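PDB 3MEL: thiamin pyrophosphokinase family protein from Enterococcus faecalis, which probably transfers a pyrophosphate group from ATP to thiamine, making thiamine diphosphate, in a magnesium-dependent reaction. Local coordinates for residues 12-17 with 100-105; 23-28 with 89-94; 32-37 with 55-60; 126-131 with 137-142; 167-170 with 175-178. All coordinates share one frame; numbering follows the deposited sequence.

Contact 1: residues 12-17 with 100-105; sequences PSDWPT and GATGGR
Trp15 meets Gly100 with the edge of its indole: NE1 lies 3.9 Å from Gly100 CA, which sits near the plane of the ring, and CD1 is 4.0 Å from Gly100 N. The approach is van der Waals contact, without a hydrogen bond between the segments. Beside it, Asp14 and Thr102 pass each other obliquely, Asp14 OD2 4.0 Å from Thr102 OG1, a polar approach without a hydrogen bond. Thr102 OG1 stands between its own backbone N and carbonyl carbon (chi1 63°), which turns the hydroxyl to the carboxylate side. Both segments are loops that leave the C-terminal ends of parallel strands, 3-7 and 95-99, in the catalytic domain. Gly100 is about 8 Å from the side chain of Thr80, which binds thiamine diphosphate, so the contact lies near the pocket without lining it. Pro12 CA sits 3.5 Å above one face of the indole, offset toward the rim, and the backbone bond from Trp15 N to Pro12 O, 3.0 Å, closes the turn that brings it there. Ile99 and His35 pack against the Trp15 side chain. Farther along, Arg105 makes a cation-pi contact with Tyr155 of the second subunit.

Contact 2: residues 23-28 with 89-94; sequences YDYFVG and QRFPQA
Arg90, at the end of helix 79-90, reaches Tyr25 with its aliphatic part: CD lies 3.4 Å from Tyr25 OH. Its chain runs extended from CG to NE, carrying the guanidinium away from the phenol, and the charge is paired within the helix, where NH1 forms a salt bridge with Glu86. Phe91 is the first residue to leave helical geometry, and it makes the main contact. Its CE2 stands 3.3 Å above the plane of the Tyr25 ring, over the centre. The two rings are inclined by 36° with centroids 4.3 Å apart, an oblique aromatic pair. Tyr25 CB in turn lies over the face of the Phe91 ring, 4.1 Å from its centroid, as a CH-pi contact. Tyr25 swings its ring out with CG anti to the backbone N (chi1 -164°), toward the helix end. The turn that ends helix 79-90 thus packs on the residue leading into strand 26-29 of the alpha/beta catalytic domain, and it connects the helix to strand 95-99, in the parallel part of the same mixed sheet. This type I turn is closed by Ala94 N to Phe91 O at 3.0 Å. The Ala94 methyl rests on Val4 of strand 3-7, which also touches Tyr25.

Contact 3: residues 32-37 with 55-60; sequences GCLHLL and REEYHF
Helices 32-37 and 57-64 come closest at Leu34 and Glu57, whose CA atoms are 7.7 Å apart, and Leu34, Leu37, Glu57 and Phe60 point into the space between them. Leu34 crosses Glu57 at about a right angle. Its CD1 lies 3.9 Å from Glu57 CD, while CD2 is 4.0 Å from Glu57 CB, so the two methyls lie against the stem and the carboxylate carbon of the glutamate. One turn on, Leu37 and Phe60 approach from opposite directions, with Leu37 CD1 3.3 Å from Phe60 CE2 at the outer part of the ring. Phe60 has CG anti to its backbone N (chi1 175°), which directs the ring toward Leu34 and Leu37; Leu34 CD2 then meets the ring edge, 4.3 Å from Phe60 CD2. Val61 and Thr64 prolong the seam, touching Leu34 and Leu37. The helices flank strand 45-48 in the chain, within the catalytic domain, and the side chain of Leu34 is about 12 Å from a bound magnesium ion. Glu57 OE1 makes a salt bridge with Arg31, next to the magnesium ligand Asp30. The contact is thus apolar where the leucines meet Phe60 and the stem of Glu57, while the glutamate's charge is met by Arg31 and not by helix 32-37.

Contact 4: residues 126-131 with 137-142; sequences RQIRLC and IQYYAP
Arg126 bends at chi2 (51°) and chi3 (-83°), and this fold in its chain lays the guanidinium flat on the ring of Tyr140. The planes are 13° apart with centres 3.8 Å apart, an off-centre cation-pi stack in which Tyr140 CE1 lies above the middle of the guanidinium. The same group spends NE on Tyr139 O, at 2.7 Å, with the oxygen close to the guanidinium plane and the bond nearly along the C=O axis. One bond in the plane and one aromatic face fix its rotation. Strands 128-131 and 135-140 form an antiparallel beta hairpin that carries the central sheet on from strand 95-99 toward strand 206-211. Leu130 and Ile137 are a hydrogen-bonded pair: Ile137 N donates a 2.9 Å hydrogen bond to Leu130 O, and the return bond, Leu130 N to Ile137 O, is weak. Their side chains share one face of the sheet with Tyr139, whose hydroxyl meets Leu130 CD1 at 3.3 Å; Ile128 CG2 packs on Tyr139 CE2 at 4.0 Å. On the other face Arg129 and Gln138 lie side by side, and Arg129 NH2 forms a salt bridge with Glu95. Phe199 meets the Tyr140 ring edge-to-face.

Contact 5: residues 167-170 with 175-178; sequences LTLR and LLTN
Leu176 supplies the tight part of this contact, where its CD1 touches two leucines of strand 167-170: it lies 3.6 Å from Leu167 CD2 and 3.7 Å from Leu169 CD1. Leu169 also sends its other methyl along the backbone of the partner, CD2 standing 3.5 Å from Leu175 CA. With CG anti to the backbone N in Leu167 (chi1 173°), its methyls turn to the same apolar patch, where Phe199 packs on Leu167 and Leu169, and Tyr187 on Leu176. The two segments run roughly antiparallel, at the edge of the three-stranded antiparallel sheet of the thiamine-binding domain in which strand 167-170 is outermost; its other neighbour is strand 196-200. The backbone pairing is sparse. Leu169 N donates to Leu176 O at 3.1 Å, approaching from above the plane of the carbonyl. Near the corner where the chain turns at Asn178, a side chain takes over from the backbone, and Asn178 N gives a hydrogen bond of 3.1 Å to Thr168 OG1. The solvent side is looser. There Arg170, bent at chi2 (-73°), brings its guanidinium back over the segment 175-178: NH2 lies 3.2 Å from Thr177 CB, which meets the guanidinium at its edge, and NH1 makes a weak bond to Leu176 O. Leu175 CB lies 3.6 Å from Arg170 NH1, on a segment whose residues are mostly exposed.

How the contacts relate
Contact 4 is the most buried of the five and lies nearest the chain's centre; the others are partly buried, contact 5 at the far end of the molecule. Contacts 2 and 4 reach the same central sheet. Contact 3 is nested within the loop closed by contact 2, itself within that of contact 1; helix 32-37 directly follows strand 26-29, and Cys33 packs on Gly28. Trp15 joins contact 1 to contact 3 through His35, and Pro16 meets Cys131 of contact 4. Contacts 1 to 3 have no hydrogen bond between their segments and rest on edge, aromatic and aliphatic packing; contact 4 joins strand pairing to an arginine stacked on a tyrosine; contact 5 sets a leucine cluster against a looser arginine side.

Contact 1: residues 12-17 with 100-105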
# COMPACT_ATOMS: atom_id res chain seq x y z
N PRO A 12 -6.04 -16.70 -3.97
CA PRO A 12 -6.00 -16.76 -5.44
C PRO A 12 -7.16 -16.01 -6.09
O PRO A 12 -7.09 -15.67 -7.27
CB PRO A 12 -6.12 -18.26 -5.73
CG PRO A 12 -5.62 -18.92 -4.51
CD PRO A 12 -6.03 -18.05 -3.37
N SER A 13 -8.21 -15.75 -5.31
CA SER A 13 -9.36 -14.99 -5.80
C SER A 13 -8.94 -13.61 -6.26
O SER A 13 -9.61 -13.00 -7.10
CB SER A 13 -10.42 -14.85 -4.70
OG SER A 13 -10.99 -16.11 -4.38
N ASP A 14 -7.83 -13.11 -5.72
CA ASP A 14 -7.38 -11.76 -6.01
C ASP A 14 -6.21 -11.78 -6.96
O ASP A 14 -5.52 -10.76 -7.11
CB ASP A 14 -6.97 -11.03 -4.74
CG ASP A 14 -8.07 -11.00 -3.72
OD1 ASP A 14 -9.26 -11.02 -4.12
OD2 ASP A 14 -7.75 -10.96 -2.52
N TRP A 15 -5.99 -12.94 -7.58
CA TRP A 15 -4.96 -13.08 -8.59
C TRP A 15 -5.32 -12.28 -9.84
O TRP A 15 -6.49 -12.03 -10.12
CB TRP A 15 -4.82 -14.55 -8.98
CG TRP A 15 -3.91 -15.39 -8.10
CD1 TRP A 15 -3.19 -14.99 -7.00
CD2 TRP A 15 -3.64 -16.79 -8.26
NE1 TRP A 15 -2.49 -16.05 -6.47
CE2 TRP A 15 -2.75 -17.17 -7.23
CE3 TRP A 15 -4.07 -17.76 -9.17
CZ2 TRP A 15 -2.29 -18.47 -7.10
CZ3 TRP A 15 -3.62 -19.05 -9.04
CH2 TRP A 15 -2.73 -19.40 -8.01
N PRO A 16 -4.30 -11.88 -10.60
CA PRO A 16 -4.61 -11.35 -11.92
C PRO A 16 -5.01 -12.55 -12.77
O PRO A 16 -4.79 -13.70 -12.38
CB PRO A 16 -3.27 -10.82 -12.42
CG PRO A 16 -2.28 -11.07 -11.34
CD PRO A 16 -2.86 -12.07 -10.42
N THR A 17 -5.61 -12.29 -13.92
CA THR A 17 -5.79 -13.35 -14.87
C THR A 17 -4.40 -13.75 -15.29
O THR A 17 -3.62 -12.91 -15.73
CB THR A 17 -6.63 -12.90 -16.07
OG1 THR A 17 -8.01 -13.20 -15.82
CG2 THR A 17 -6.19 -13.63 -17.32
N GLY A 100 -0.21 -12.74 -5.54
CA GLY A 100 -0.64 -13.34 -4.29
C GLY A 100 -0.05 -12.64 -3.12
O GLY A 100 -0.14 -13.13 -2.00
N ALA A 101 0.60 -11.50 -3.36
CA ALA A 101 1.13 -10.68 -2.27
C ALA A 101 0.01 -9.77 -1.78
O ALA A 101 0.17 -8.54 -1.75
CB ALA A 101 2.33 -9.88 -2.72
N THR A 102 -1.11 -10.39 -1.41
CA THR A 102 -2.39 -9.72 -1.16
C THR A 102 -2.94 -9.96 0.26
O THR A 102 -4.05 -9.55 0.59
CB THR A 102 -3.48 -10.13 -2.24
OG1 THR A 102 -3.77 -11.53 -2.18
CG2 THR A 102 -3.01 -9.77 -3.65
N GLY A 103 -2.14 -10.62 1.09
CA GLY A 103 -2.56 -10.94 2.44
C GLY A 103 -3.25 -9.85 3.26
O GLY A 103 -3.97 -10.18 4.23
N GLY A 104 -3.04 -8.57 2.91
CA GLY A 104 -3.70 -7.48 3.60
C GLY A 104 -2.88 -6.67 4.61
O GLY A 104 -3.33 -5.62 5.08
N ARG A 105 -1.69 -7.15 4.95
CA ARG A 105 -0.85 -6.49 5.94
C ARG A 105 -0.01 -5.41 5.29
O ARG A 105 0.75 -5.67 4.36
CB ARG A 105 0.01 -7.53 6.67
CG ARG A 105 -0.51 -7.80 8.08
CD ARG A 105 -0.39 -9.25 8.51
NE ARG A 105 0.92 -9.70 8.98
CZ ARG A 105 1.96 -8.93 9.33
NH1 ARG A 105 1.89 -7.61 9.28
NH2 ARG A 105 3.08 -9.50 9.73

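Contact 2: residues 23-28 with 89-94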
# COMPACT_ATOMS: atom_id res chain seq x y z
N TYR A 23 4.88 -17.97 -18.85
CA TYR A 23 5.93 -18.18 -17.85
C TYR A 23 6.80 -19.41 -18.14
O TYR A 23 6.30 -20.44 -18.59
CB TYR A 23 5.33 -18.23 -16.45
CG TYR A 23 4.47 -17.04 -16.18
CD1 TYR A 23 5.02 -15.77 -16.10
CD2 TYR A 23 3.10 -17.18 -16.01
CE1 TYR A 23 4.22 -14.66 -15.87
CE2 TYR A 23 2.29 -16.08 -15.78
CZ TYR A 23 2.86 -14.82 -15.71
OH TYR A 23 2.05 -13.74 -15.48
N ASP A 24 8.10 -19.27 -17.90
CA ASP A 24 9.08 -20.32 -18.14
C ASP A 24 9.55 -20.98 -16.85
O ASP A 24 10.43 -21.83 -16.87
CB ASP A 24 10.31 -19.73 -18.82
CG ASP A 24 9.98 -19.02 -20.10
OD1 ASP A 24 9.36 -19.65 -20.99
OD2 ASP A 24 10.36 -17.84 -20.23
N TYR A 25 8.97 -20.58 -15.72
CA TYR A 25 9.44 -21.01 -14.42
C TYR A 25 8.41 -20.58 -13.38
O TYR A 25 8.02 -19.41 -13.35
CB TYR A 25 10.79 -20.36 -14.12
CG TYR A 25 11.59 -21.00 -13.00
CD1 TYR A 25 12.07 -22.30 -13.12
CD2 TYR A 25 11.88 -20.29 -11.82
CE1 TYR A 25 12.81 -22.89 -12.10
CE2 TYR A 25 12.63 -20.87 -10.81
CZ TYR A 25 13.09 -22.17 -10.95
OH TYR A 25 13.82 -22.76 -9.96
N PHE A 26 7.96 -21.50 -12.55
CA PHE A 26 6.94 -21.19 -11.55
C PHE A 26 7.49 -21.34 -10.14
O PHE A 26 8.06 -22.38 -9.79
CB PHE A 26 5.71 -22.07 -11.73
CG PHE A 26 4.96 -21.81 -13.01
CD1 PHE A 26 3.65 -21.37 -12.99
CD2 PHE A 26 5.56 -22.02 -14.24
CE1 PHE A 26 2.95 -21.15 -14.17
CE2 PHE A 26 4.87 -21.80 -15.42
CZ PHE A 26 3.56 -21.35 -15.38
N VAL A 27 7.30 -20.29 -9.33
CA VAL A 27 7.88 -20.20 -8.00
C VAL A 27 6.80 -20.06 -6.94
O VAL A 27 6.00 -19.15 -6.98
CB VAL A 27 8.83 -19.00 -7.90
CG1 VAL A 27 9.55 -18.98 -6.55
CG2 VAL A 27 9.84 -19.04 -9.01
N GLY A 28 6.78 -20.99 -5.99
CA GLY A 28 5.84 -20.94 -4.89
C GLY A 28 6.52 -20.30 -3.70
O GLY A 28 7.71 -20.49 -3.47
N GLN A 89 18.52 -15.43 -9.21
CA GLN A 89 19.83 -16.08 -9.28
C GLN A 89 19.83 -17.05 -10.45
O GLN A 89 20.85 -17.25 -11.09
CB GLN A 89 20.17 -16.84 -8.01
CG GLN A 89 21.51 -17.55 -8.14
CD GLN A 89 21.78 -18.56 -7.03
OE1 GLN A 89 22.10 -18.18 -5.90
NE2 GLN A 89 21.69 -19.85 -7.35
N ARG A 90 18.66 -17.64 -10.71
CA ARG A 90 18.50 -18.71 -11.68
C ARG A 90 18.08 -18.16 -13.03
O ARG A 90 18.26 -18.84 -14.04
CB ARG A 90 17.43 -19.70 -11.21
CG ARG A 90 17.94 -20.85 -10.37
CD ARG A 90 16.86 -21.41 -9.45
NE ARG A 90 17.44 -22.22 -8.38
CZ ARG A 90 17.96 -21.73 -7.25
NH1 ARG A 90 17.97 -20.42 -7.01
NH2 ARG A 90 18.47 -22.56 -6.35
N PHE A 91 17.51 -16.95 -13.04
CA PHE A 91 17.00 -16.32 -14.27
C PHE A 91 17.30 -14.83 -14.26
O PHE A 91 16.39 -14.02 -14.23
CB PHE A 91 15.49 -16.52 -14.39
CG PHE A 91 15.08 -17.95 -14.59
CD1 PHE A 91 14.67 -18.41 -15.83
CD2 PHE A 91 15.13 -18.86 -13.53
CE1 PHE A 91 14.30 -19.73 -16.01
CE2 PHE A 91 14.76 -20.16 -13.71
CZ PHE A 91 14.34 -20.61 -14.95
N PRO A 92 18.58 -14.46 -14.31
CA PRO A 92 18.90 -13.08 -13.93
C PRO A 92 18.33 -12.01 -14.87
O PRO A 92 18.45 -10.82 -14.59
CB PRO A 92 20.44 -13.05 -13.94
CG PRO A 92 20.88 -14.47 -14.17
CD PRO A 92 19.75 -15.19 -14.81
N GLN A 93 17.73 -12.40 -15.98
CA GLN A 93 17.28 -11.39 -16.94
C GLN A 93 15.80 -11.46 -17.15
O GLN A 93 15.24 -10.71 -17.93
CB GLN A 93 17.99 -11.53 -18.27
CG GLN A 93 19.51 -11.40 -18.22
CD GLN A 93 20.08 -11.43 -19.62
OE1 GLN A 93 20.18 -12.49 -20.25
NE2 GLN A 93 20.42 -10.25 -20.14
N ALA A 94 15.16 -12.36 -16.42
CA ALA A 94 13.74 -12.62 -16.59
C ALA A 94 12.90 -11.60 -15.85
O ALA A 94 13.30 -11.07 -14.81
CB ALA A 94 13.40 -14.03 -16.12

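Contact 3: residues 32-37 with 55-60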
# COMPACT_ATOMS: atom_id res chain seq x y z
N GLY A 32 1.78 -20.17 -0.96
CA GLY A 32 1.57 -20.00 -2.39
C GLY A 32 1.94 -21.24 -3.19
O GLY A 32 1.45 -21.43 -4.32
N CYS A 33 2.80 -22.08 -2.62
CA CYS A 33 3.15 -23.37 -3.19
C CYS A 33 1.91 -24.26 -3.35
O CYS A 33 1.75 -24.92 -4.37
CB CYS A 33 4.20 -24.08 -2.34
SG CYS A 33 5.86 -23.34 -2.30
N LEU A 34 1.03 -24.28 -2.35
CA LEU A 34 -0.20 -25.07 -2.45
C LEU A 34 -1.18 -24.48 -3.46
O LEU A 34 -1.84 -25.21 -4.21
CB LEU A 34 -0.87 -25.20 -1.09
CG LEU A 34 0.05 -25.76 0.00
CD1 LEU A 34 -0.42 -25.36 1.41
CD2 LEU A 34 0.21 -27.29 -0.15
N HIS A 35 -1.27 -23.15 -3.47
CA HIS A 35 -2.17 -22.45 -4.39
C HIS A 35 -1.87 -22.75 -5.86
O HIS A 35 -2.79 -22.88 -6.67
CB HIS A 35 -2.16 -20.95 -4.09
CG HIS A 35 -2.70 -20.61 -2.74
ND1 HIS A 35 -2.54 -19.38 -2.15
CD2 HIS A 35 -3.40 -21.36 -1.85
CE1 HIS A 35 -3.11 -19.38 -0.96
NE2 HIS A 35 -3.64 -20.57 -0.75
N LEU A 36 -0.59 -22.85 -6.19
CA LEU A 36 -0.17 -23.27 -7.51
C LEU A 36 -0.65 -24.69 -7.86
O LEU A 36 -1.17 -24.92 -8.95
CB LEU A 36 1.35 -23.21 -7.60
CG LEU A 36 2.01 -21.96 -8.18
CD1 LEU A 36 3.51 -22.11 -8.12
CD2 LEU A 36 1.55 -21.70 -9.60
N LEU A 37 -0.46 -25.63 -6.94
CA LEU A 37 -0.77 -27.03 -7.22
C LEU A 37 -2.27 -27.27 -7.24
O LEU A 37 -2.76 -28.08 -8.02
CB LEU A 37 -0.12 -27.97 -6.21
CG LEU A 37 1.40 -27.88 -6.00
CD1 LEU A 37 1.91 -28.76 -4.84
CD2 LEU A 37 2.12 -28.20 -7.29
N ARG A 55 2.19 -30.43 8.55
CA ARG A 55 3.26 -31.39 8.27
C ARG A 55 2.94 -32.20 7.00
O ARG A 55 3.82 -32.63 6.25
CB ARG A 55 3.48 -32.30 9.47
CG ARG A 55 4.63 -31.87 10.36
CD ARG A 55 4.81 -32.82 11.54
NE ARG A 55 3.61 -32.88 12.37
CZ ARG A 55 3.59 -33.32 13.63
NH1 ARG A 55 4.71 -33.74 14.21
NH2 ARG A 55 2.45 -33.33 14.31
N GLU A 56 1.65 -32.37 6.75
CA GLU A 56 1.18 -33.14 5.62
C GLU A 56 1.21 -32.33 4.32
O GLU A 56 1.49 -32.86 3.25
CB GLU A 56 -0.23 -33.64 5.92
CG GLU A 56 -0.82 -34.54 4.87
CD GLU A 56 -2.15 -35.10 5.30
OE1 GLU A 56 -2.41 -35.12 6.52
OE2 GLU A 56 -2.93 -35.52 4.41
N GLU A 57 0.91 -31.03 4.42
CA GLU A 57 0.94 -30.18 3.24
C GLU A 57 2.37 -29.94 2.79
O GLU A 57 2.66 -29.90 1.59
CB GLU A 57 0.25 -28.85 3.52
CG GLU A 57 -1.27 -28.93 3.57
CD GLU A 57 -1.89 -27.69 4.18
OE1 GLU A 57 -1.20 -26.99 4.94
OE2 GLU A 57 -3.08 -27.43 3.89
N TYR A 58 3.28 -29.82 3.76
CA TYR A 58 4.69 -29.61 3.49
C TYR A 58 5.38 -30.88 3.00
O TYR A 58 6.50 -30.83 2.48
CB TYR A 58 5.38 -29.10 4.74
CG TYR A 58 6.82 -28.73 4.52
CD1 TYR A 58 7.18 -27.84 3.52
CD2 TYR A 58 7.82 -29.26 5.30
CE1 TYR A 58 8.50 -27.51 3.32
CE2 TYR A 58 9.14 -28.94 5.10
CZ TYR A 58 9.48 -28.06 4.12
OH TYR A 58 10.81 -27.75 3.94
N HIS A 59 4.74 -32.03 3.18
CA HIS A 59 5.30 -33.27 2.64
C HIS A 59 4.96 -33.27 1.14
O HIS A 59 5.77 -33.64 0.29
CB HIS A 59 4.71 -34.49 3.37
CG HIS A 59 5.28 -35.80 2.92
ND1 HIS A 59 4.70 -36.57 1.93
CD2 HIS A 59 6.38 -36.48 3.32
CE1 HIS A 59 5.42 -37.66 1.74
NE2 HIS A 59 6.45 -37.63 2.57
N PHE A 60 3.74 -32.83 0.85
CA PHE A 60 3.24 -32.77 -0.51
C PHE A 60 3.98 -31.74 -1.36
O PHE A 60 4.15 -31.93 -2.56
CB PHE A 60 1.74 -32.48 -0.48
CG PHE A 60 1.14 -32.28 -1.83
CD1 PHE A 60 1.28 -33.25 -2.81
CD2 PHE A 60 0.42 -31.12 -2.12
CE1 PHE A 60 0.72 -33.07 -4.06
CE2 PHE A 60 -0.14 -30.93 -3.36
CZ PHE A 60 0.00 -31.91 -4.34

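Contact 4: residues 126-131 with 137-142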
# COMPACT_ATOMS: atom_id res chain seq x y z
N ARG A 126 13.52 -2.70 -13.52
CA ARG A 126 12.79 -2.76 -14.76
C ARG A 126 12.23 -4.17 -14.95
O ARG A 126 11.36 -4.40 -15.78
CB ARG A 126 13.76 -2.38 -15.87
CG ARG A 126 13.22 -1.49 -16.97
CD ARG A 126 12.55 -0.25 -16.45
NE ARG A 126 11.17 -0.51 -16.06
CZ ARG A 126 10.21 -0.92 -16.89
NH1 ARG A 126 8.98 -1.11 -16.42
NH2 ARG A 126 10.46 -1.12 -18.18
N GLN A 127 12.71 -5.12 -14.16
CA GLN A 127 12.34 -6.52 -14.30
C GLN A 127 11.26 -7.00 -13.32
O GLN A 127 10.78 -8.12 -13.44
CB GLN A 127 13.57 -7.42 -14.15
CG GLN A 127 14.59 -7.27 -15.27
CD GLN A 127 15.72 -8.25 -15.16
OE1 GLN A 127 15.51 -9.41 -14.79
NE2 GLN A 127 16.91 -7.81 -15.47
N ILE A 128 10.89 -6.16 -12.37
CA ILE A 128 10.07 -6.57 -11.24
C ILE A 128 8.64 -6.06 -11.43
O ILE A 128 8.44 -4.87 -11.70
CB ILE A 128 10.74 -6.07 -9.89
CG1 ILE A 128 12.04 -6.85 -9.62
CG2 ILE A 128 9.81 -6.15 -8.69
CD1 ILE A 128 13.07 -6.10 -8.83
N ARG A 129 7.67 -6.96 -11.33
CA ARG A 129 6.25 -6.60 -11.45
C ARG A 129 5.46 -7.24 -10.33
O ARG A 129 5.71 -8.40 -9.99
CB ARG A 129 5.66 -7.10 -12.77
CG ARG A 129 5.45 -6.05 -13.83
CD ARG A 129 6.78 -5.61 -14.41
NE ARG A 129 6.78 -5.56 -15.87
CZ ARG A 129 7.85 -5.23 -16.59
NH1 ARG A 129 8.97 -4.91 -15.97
NH2 ARG A 129 7.79 -5.22 -17.92
N LEU A 130 4.50 -6.50 -9.77
CA LEU A 130 3.59 -7.01 -8.76
C LEU A 130 2.18 -6.86 -9.26
O LEU A 130 1.82 -5.80 -9.76
CB LEU A 130 3.72 -6.20 -7.48
CG LEU A 130 4.96 -6.33 -6.60
CD1 LEU A 130 5.25 -5.01 -5.95
CD2 LEU A 130 4.74 -7.40 -5.53
N CYS A 131 1.35 -7.89 -9.12
CA CYS A 131 0.01 -7.83 -9.69
C CYS A 131 -1.12 -8.37 -8.82
O CYS A 131 -0.97 -9.33 -8.09
CB CYS A 131 -0.04 -8.50 -11.05
SG CYS A 131 1.17 -7.84 -12.19
N ILE A 137 1.77 -3.26 -11.13
CA ILE A 137 2.80 -2.31 -10.75
C ILE A 137 4.13 -2.52 -11.47
O ILE A 137 4.65 -3.63 -11.50
CB ILE A 137 3.01 -2.35 -9.22
CG1 ILE A 137 1.68 -2.12 -8.49
CG2 ILE A 137 4.03 -1.30 -8.77
CD1 ILE A 137 1.70 -2.38 -7.01
N GLN A 138 4.67 -1.45 -12.04
CA GLN A 138 5.96 -1.50 -12.73
C GLN A 138 6.87 -0.43 -12.16
O GLN A 138 6.39 0.63 -11.75
CB GLN A 138 5.77 -1.23 -14.22
CG GLN A 138 5.68 -2.48 -15.08
CD GLN A 138 5.97 -2.19 -16.55
OE1 GLN A 138 5.16 -1.58 -17.25
NE2 GLN A 138 7.13 -2.61 -17.02
N TYR A 139 8.18 -0.67 -12.14
CA TYR A 139 9.10 0.31 -11.57
C TYR A 139 9.98 0.98 -12.61
O TYR A 139 10.38 0.36 -13.59
CB TYR A 139 9.97 -0.30 -10.47
CG TYR A 139 9.16 -0.80 -9.30
CD1 TYR A 139 8.76 0.06 -8.29
CD2 TYR A 139 8.78 -2.12 -9.22
CE1 TYR A 139 8.01 -0.39 -7.23
CE2 TYR A 139 8.03 -2.58 -8.17
CZ TYR A 139 7.64 -1.72 -7.18
OH TYR A 139 6.89 -2.20 -6.17
N TYR A 140 10.26 2.26 -12.39
CA TYR A 140 11.10 3.02 -13.30
C TYR A 140 12.15 3.88 -12.59
O TYR A 140 11.84 4.56 -11.63
CB TYR A 140 10.25 3.92 -14.18
CG TYR A 140 9.41 3.17 -15.18
CD1 TYR A 140 9.92 2.82 -16.42
CD2 TYR A 140 8.10 2.81 -14.89
CE1 TYR A 140 9.16 2.14 -17.32
CE2 TYR A 140 7.33 2.12 -15.79
CZ TYR A 140 7.86 1.79 -17.01
OH TYR A 140 7.08 1.11 -17.92
N ALA A 141 13.38 3.83 -13.08
CA ALA A 141 14.38 4.80 -12.71
C ALA A 141 14.33 5.91 -13.76
O ALA A 141 13.68 5.76 -14.78
CB ALA A 141 15.73 4.17 -12.67
N PRO A 142 15.03 7.04 -13.51
CA PRO A 142 14.99 8.19 -14.42
C PRO A 142 15.26 7.83 -15.88
O PRO A 142 16.29 7.26 -16.21
CB PRO A 142 16.12 9.07 -13.91
CG PRO A 142 16.20 8.77 -12.48
CD PRO A 142 15.92 7.29 -12.36

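Contact 5: residues 167-170 with 175-178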
# COMPACT_ATOMS: atom_id res chain seq x y z
N LEU A 167 9.41 16.04 -13.83
CA LEU A 167 8.50 14.98 -14.26
C LEU A 167 7.55 15.47 -15.34
O LEU A 167 6.60 16.21 -15.05
CB LEU A 167 7.71 14.42 -13.07
CG LEU A 167 6.61 13.41 -13.43
CD1 LEU A 167 7.17 12.31 -14.30
CD2 LEU A 167 5.96 12.85 -12.21
N THR A 168 7.82 15.07 -16.59
CA THR A 168 6.96 15.41 -17.72
C THR A 168 6.19 14.16 -18.08
O THR A 168 6.72 13.06 -18.01
CB THR A 168 7.77 15.89 -18.94
OG1 THR A 168 8.60 17.00 -18.59
CG2 THR A 168 6.83 16.31 -20.06
N LEU A 169 4.95 14.32 -18.51
CA LEU A 169 4.07 13.18 -18.63
C LEU A 169 2.98 13.49 -19.66
O LEU A 169 2.15 14.36 -19.45
CB LEU A 169 3.55 12.86 -17.22
CG LEU A 169 2.24 12.23 -16.75
CD1 LEU A 169 2.21 12.26 -15.24
CD2 LEU A 169 1.04 12.96 -17.30
N ARG A 170 3.01 12.80 -20.80
CA ARG A 170 2.08 13.07 -21.90
C ARG A 170 1.16 11.91 -22.27
O ARG A 170 1.17 10.85 -21.63
CB ARG A 170 2.85 13.49 -23.16
CG ARG A 170 3.55 14.84 -23.08
CD ARG A 170 2.58 16.02 -23.12
NE ARG A 170 3.27 17.28 -22.89
CZ ARG A 170 3.29 17.93 -21.73
NH1 ARG A 170 2.62 17.45 -20.69
NH2 ARG A 170 3.96 19.07 -21.61
N LEU A 175 -1.97 15.89 -17.29
CA LEU A 175 -0.57 16.07 -17.61
C LEU A 175 0.19 16.72 -16.47
O LEU A 175 -0.39 17.42 -15.63
CB LEU A 175 -0.43 16.90 -18.89
CG LEU A 175 -1.30 16.56 -20.12
CD1 LEU A 175 -0.95 17.50 -21.27
CD2 LEU A 175 -1.17 15.11 -20.55
N LEU A 176 1.48 16.45 -16.44
CA LEU A 176 2.40 17.24 -15.64
C LEU A 176 3.42 17.62 -16.65
O LEU A 176 3.57 16.94 -17.67
CB LEU A 176 3.07 16.41 -14.55
CG LEU A 176 2.18 15.78 -13.49
CD1 LEU A 176 2.99 14.81 -12.67
CD2 LEU A 176 1.49 16.85 -12.63
N THR A 177 4.14 18.70 -16.40
CA THR A 177 5.18 19.08 -17.33
C THR A 177 6.31 19.80 -16.62
O THR A 177 6.10 20.87 -16.05
CB THR A 177 4.59 19.84 -18.57
OG1 THR A 177 5.40 20.98 -18.87
CG2 THR A 177 3.15 20.27 -18.33
N ASN A 178 7.49 19.18 -16.63
CA ASN A 178 8.67 19.71 -15.96
C ASN A 178 8.44 19.86 -14.45
O ASN A 178 9.02 20.73 -13.79
CB ASN A 178 9.07 21.04 -16.60
CG ASN A 178 9.41 20.90 -18.08
OD1 ASN A 178 10.47 20.35 -18.42
ND2 ASN A 178 8.52 21.38 -18.96